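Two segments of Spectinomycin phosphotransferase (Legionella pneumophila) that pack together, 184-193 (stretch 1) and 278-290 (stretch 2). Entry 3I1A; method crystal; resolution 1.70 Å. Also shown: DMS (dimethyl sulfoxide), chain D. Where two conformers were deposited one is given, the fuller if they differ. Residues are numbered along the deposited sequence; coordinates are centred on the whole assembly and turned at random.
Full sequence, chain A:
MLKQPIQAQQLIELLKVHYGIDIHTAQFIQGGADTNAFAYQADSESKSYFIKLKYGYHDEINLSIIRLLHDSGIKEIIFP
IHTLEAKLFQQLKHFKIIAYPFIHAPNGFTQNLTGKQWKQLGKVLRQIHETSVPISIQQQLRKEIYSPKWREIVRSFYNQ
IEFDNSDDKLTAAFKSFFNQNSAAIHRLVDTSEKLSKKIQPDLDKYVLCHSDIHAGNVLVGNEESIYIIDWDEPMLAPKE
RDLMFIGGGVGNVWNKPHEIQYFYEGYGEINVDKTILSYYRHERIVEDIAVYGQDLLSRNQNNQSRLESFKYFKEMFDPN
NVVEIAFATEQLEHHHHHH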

# COMPACT_ATOMS: atom_id res chain seq x y z
N ALA A 184 -12.56 -22.50 -4.37
CA ALA A 184 -11.84 -21.57 -3.52
C ALA A 184 -12.26 -20.14 -3.84
O ALA A 184 -12.38 -19.33 -2.93
CB ALA A 184 -10.32 -21.74 -3.71
N ILE A 185 -12.51 -19.83 -5.11
CA ILE A 185 -12.89 -18.47 -5.47
C ILE A 185 -14.26 -18.06 -4.93
O ILE A 185 -14.46 -16.93 -4.43
CB ILE A 185 -12.81 -18.29 -6.99
CG1 ILE A 185 -11.34 -18.46 -7.40
CG2 ILE A 185 -13.34 -16.93 -7.42
CD1 ILE A 185 -11.11 -18.51 -8.91
N HIS A 186 -15.21 -18.97 -5.03
CA HIS A 186 -16.54 -18.67 -4.52
C HIS A 186 -16.46 -18.55 -3.00
O HIS A 186 -17.11 -17.69 -2.40
CB HIS A 186 -17.52 -19.77 -4.95
CG HIS A 186 -17.99 -19.64 -6.37
ND1 HIS A 186 -19.27 -19.23 -6.68
CD2 HIS A 186 -17.36 -19.83 -7.55
CE1 HIS A 186 -19.40 -19.17 -8.00
NE2 HIS A 186 -18.26 -19.53 -8.55
N ARG A 187 -15.66 -19.40 -2.37
CA ARG A 187 -15.52 -19.36 -0.91
C ARG A 187 -14.94 -18.01 -0.45
O ARG A 187 -15.39 -17.44 0.56
CB ARG A 187 -14.63 -20.52 -0.42
CG ARG A 187 -14.38 -20.53 1.10
CD ARG A 187 -13.57 -21.74 1.55
NE ARG A 187 -13.16 -21.65 2.95
CZ ARG A 187 -12.59 -22.65 3.63
NH1 ARG A 187 -12.38 -23.82 3.05
NH2 ARG A 187 -12.22 -22.46 4.89
N LEU A 188 -13.95 -17.49 -1.17
CA LEU A 188 -13.38 -16.19 -0.81
C LEU A 188 -14.45 -15.12 -0.86
O LEU A 188 -14.59 -14.31 0.07
CB LEU A 188 -12.22 -15.81 -1.76
CG LEU A 188 -10.95 -16.64 -1.54
CD1 LEU A 188 -10.11 -16.68 -2.80
CD2 LEU A 188 -10.16 -16.06 -0.35
N VAL A 189 -15.22 -15.10 -1.95
CA VAL A 189 -16.29 -14.10 -2.13
C VAL A 189 -17.42 -14.24 -1.11
O VAL A 189 -17.86 -13.27 -0.50
CB VAL A 189 -16.94 -14.22 -3.54
CG1 VAL A 189 -18.14 -13.28 -3.66
CG2 VAL A 189 -15.90 -13.89 -4.63
N ASP A 190 -17.90 -15.47 -0.96
CA ASP A 190 -19.01 -15.75 -0.06
C ASP A 190 -18.64 -15.56 1.40
O ASP A 190 -19.51 -15.21 2.23
CB ASP A 190 -19.53 -17.16 -0.29
CG ASP A 190 -20.08 -17.37 -1.71
OD1 ASP A 190 -20.35 -16.38 -2.42
OD2 ASP A 190 -20.27 -18.54 -2.10
N THR A 191 -17.36 -15.78 1.72
CA THR A 191 -16.94 -15.60 3.11
C THR A 191 -16.80 -14.12 3.41
O THR A 191 -17.21 -13.66 4.48
CB THR A 191 -15.61 -16.30 3.42
OG1 THR A 191 -15.81 -17.71 3.35
CG2 THR A 191 -15.14 -15.93 4.83
N SER A 192 -16.24 -13.37 2.46
CA SER A 192 -16.11 -11.93 2.63
C SER A 192 -17.52 -11.34 2.80
O SER A 192 -17.75 -10.51 3.67
CB SER A 192 -15.41 -11.31 1.41
OG SER A 192 -15.46 -9.91 1.48
N GLU A 193 -18.46 -11.79 1.96
CA GLU A 193 -19.85 -11.30 2.02
C GLU A 193 -20.51 -11.64 3.36
O GLU A 193 -21.11 -10.77 3.99
CB GLU A 193 -20.65 -11.89 0.84
CG GLU A 193 -22.08 -11.36 0.63
CD GLU A 193 -22.17 -9.88 0.22
OE1 GLU A 193 -21.41 -9.43 -0.67
OE2 GLU A 193 -23.03 -9.17 0.78
N SER A 278 -10.51 -11.79 9.66
CA SER A 278 -10.78 -12.77 8.60
C SER A 278 -11.46 -12.08 7.41
O SER A 278 -11.20 -12.42 6.25
CB SER A 278 -11.65 -13.91 9.12
OG SER A 278 -11.84 -14.89 8.10
N TYR A 279 -12.34 -11.13 7.69
CA TYR A 279 -13.02 -10.39 6.63
C TYR A 279 -11.99 -9.70 5.71
O TYR A 279 -12.08 -9.79 4.48
CB TYR A 279 -13.93 -9.30 7.20
CG TYR A 279 -14.38 -8.32 6.14
CD1 TYR A 279 -15.33 -8.69 5.19
CD2 TYR A 279 -13.79 -7.05 6.04
CE1 TYR A 279 -15.68 -7.82 4.16
CE2 TYR A 279 -14.13 -6.17 5.00
CZ TYR A 279 -15.09 -6.57 4.07
OH TYR A 279 -15.43 -5.71 3.07
N TYR A 280 -11.04 -8.99 6.31
CA TYR A 280 -10.05 -8.30 5.49
C TYR A 280 -9.17 -9.22 4.66
O TYR A 280 -8.89 -8.92 3.51
CB TYR A 280 -9.18 -7.38 6.35
CG TYR A 280 -9.83 -6.05 6.62
CD1 TYR A 280 -10.18 -5.20 5.57
CD2 TYR A 280 -10.08 -5.62 7.93
CE1 TYR A 280 -10.77 -3.97 5.81
CE2 TYR A 280 -10.66 -4.40 8.18
CZ TYR A 280 -11.01 -3.56 7.12
OH TYR A 280 -11.54 -2.31 7.34
N ARG A 281 -8.74 -10.34 5.23
CA ARG A 281 -7.89 -11.27 4.49
C ARG A 281 -8.63 -11.86 3.30
O ARG A 281 -8.04 -12.04 2.24
CB ARG A 281 -7.38 -12.39 5.38
CG ARG A 281 -6.41 -11.88 6.41
CD ARG A 281 -5.87 -13.03 7.25
NE ARG A 281 -4.76 -12.56 8.07
CZ ARG A 281 -4.23 -13.25 9.07
NH1 ARG A 281 -4.70 -14.45 9.38
NH2 ARG A 281 -3.22 -12.73 9.76
N HIS A 282 -9.92 -12.16 3.46
CA HIS A 282 -10.68 -12.68 2.33
C HIS A 282 -10.98 -11.57 1.34
O HIS A 282 -10.81 -11.74 0.13
CB HIS A 282 -12.01 -13.33 2.80
CG HIS A 282 -11.84 -14.66 3.49
ND1 HIS A 282 -11.35 -14.78 4.77
CD2 HIS A 282 -12.05 -15.92 3.05
CE1 HIS A 282 -11.28 -16.06 5.09
NE2 HIS A 282 -11.70 -16.78 4.06
N GLU A 283 -11.42 -10.41 1.83
CA GLU A 283 -11.77 -9.29 0.96
C GLU A 283 -10.60 -8.73 0.16
O GLU A 283 -10.76 -8.32 -0.99
CB GLU A 283 -12.43 -8.18 1.79
CG GLU A 283 -12.72 -6.89 1.03
CD GLU A 283 -13.72 -7.01 -0.11
OE1 GLU A 283 -14.52 -7.98 -0.15
OE2 GLU A 283 -13.72 -6.11 -0.98
N ARG A 284 -9.41 -8.68 0.76
CA ARG A 284 -8.28 -8.16 -0.01
C ARG A 284 -8.01 -9.08 -1.20
O ARG A 284 -7.64 -8.60 -2.28
CB ARG A 284 -7.02 -8.06 0.85
CG ARG A 284 -5.92 -7.25 0.17
CD ARG A 284 -4.70 -7.13 1.09
NE ARG A 284 -3.66 -6.31 0.46
CZ ARG A 284 -2.75 -6.79 -0.39
NH1 ARG A 284 -2.74 -8.09 -0.71
NH2 ARG A 284 -1.87 -5.95 -0.94
N ILE A 285 -8.19 -10.39 -1.02
CA ILE A 285 -7.96 -11.33 -2.14
C ILE A 285 -9.05 -11.13 -3.19
O ILE A 285 -8.78 -11.15 -4.40
CB ILE A 285 -7.92 -12.80 -1.64
CG1 ILE A 285 -6.78 -12.95 -0.64
CG2 ILE A 285 -7.71 -13.76 -2.80
CD1 ILE A 285 -6.76 -14.26 0.12
N VAL A 286 -10.28 -10.93 -2.74
CA VAL A 286 -11.38 -10.67 -3.67
C VAL A 286 -11.08 -9.45 -4.53
O VAL A 286 -11.34 -9.46 -5.74
CB VAL A 286 -12.71 -10.45 -2.90
CG1 VAL A 286 -13.78 -9.91 -3.85
CG2 VAL A 286 -13.15 -11.75 -2.27
N GLU A 287 -10.54 -8.41 -3.90
CA GLU A 287 -10.17 -7.16 -4.58
C GLU A 287 -9.14 -7.45 -5.68
O GLU A 287 -9.26 -6.94 -6.80
CB GLU A 287 -9.60 -6.16 -3.55
CG GLU A 287 -10.63 -5.19 -2.97
CD GLU A 287 -10.27 -4.62 -1.60
OE1 GLU A 287 -9.10 -4.23 -1.40
OE2 GLU A 287 -11.17 -4.56 -0.73
N ASP A 288 -8.14 -8.25 -5.37
CA ASP A 288 -7.10 -8.63 -6.34
C ASP A 288 -7.66 -9.56 -7.43
O ASP A 288 -7.24 -9.48 -8.59
CB ASP A 288 -5.92 -9.34 -5.65
CG ASP A 288 -4.93 -8.37 -5.01
OD1 ASP A 288 -4.98 -7.17 -5.31
OD2 ASP A 288 -4.09 -8.83 -4.21
N ILE A 289 -8.59 -10.45 -7.09
CA ILE A 289 -9.12 -11.34 -8.13
C ILE A 289 -9.87 -10.46 -9.12
O ILE A 289 -9.85 -10.70 -10.34
CB ILE A 289 -10.09 -12.43 -7.51
CG1 ILE A 289 -9.26 -13.48 -6.76
CG2 ILE A 289 -10.88 -13.13 -8.61
CD1 ILE A 289 -10.08 -14.46 -5.94
N ALA A 290 -10.55 -9.44 -8.61
CA ALA A 290 -11.31 -8.55 -9.47
C ALA A 290 -10.40 -7.77 -10.41
O ALA A 290 -10.67 -7.67 -11.61
CB ALA A 290 -12.17 -7.59 -8.62
S DMS D . -11.50 -24.85 -0.39
O DMS D . -12.03 -25.90 0.52
C1 DMS D . -10.85 -25.65 -1.80
C2 DMS D . -12.85 -23.91 -1.06
O HOH W 1 -13.34 -19.18 4.45

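Both stretches are helical throughout, and each is a piece of a longer helix. Their axes approach to 8.4 Å, and their N-to-C directions differ by 130°, so the helices run roughly against each other but cross obliquely. The register is set by two close backbone approaches, Leu188 CA to His282 CA at 5.4 Å and Ser192 CA to Tyr279 CA at 5.3 Å. These contacts lie one turn apart on the first helix, which is joined there by the bond from Ser192 N to Leu188 O (3.1 Å).

Leu188 and Ser192 are the two knobs of the interface. Leu188 has its CA-to-CB bond sideways, yet its end reaches in among His282, Ile285, Val286 and Ile289; its CD1 lies 3.8 Å from both Ile285 CG2 and Ile289 CD1. Val189 points away, but Val286 CG2 still comes within 3.9 Å of Val189 CA, packing against backbone as much as side chain.

Ser192 points toward the second helix and sits among Tyr279, His282, Glu283 and Val286. Its chi1 of 171° (t) places OG to donate a hydrogen bond to Glu283 OE1 at 2.7 Å, the only direct hydrogen bond between the stretches. Ser192 O meets the edge of the Tyr279 ring, 3.4 Å from CD1 and near the ring plane.

His282 is fixed from several sides. Its ND1 donates to Ser278 O (2.8 Å, 160°), within its own helix, while Thr191 CG2 stands 3.6 Å from the ring centroid and 11° off the normal, a CH-pi contact over the face. Thr191 OG1 in turn donates to Arg187 O at 2.8 Å. One water completes the arrangement: it accepts from Arg187 NE (2.9 Å), donates to Thr191 OG1 (3.1 Å) and hydrogen-bonds His282 NE2 (2.9 Å), thereby bridging the helices.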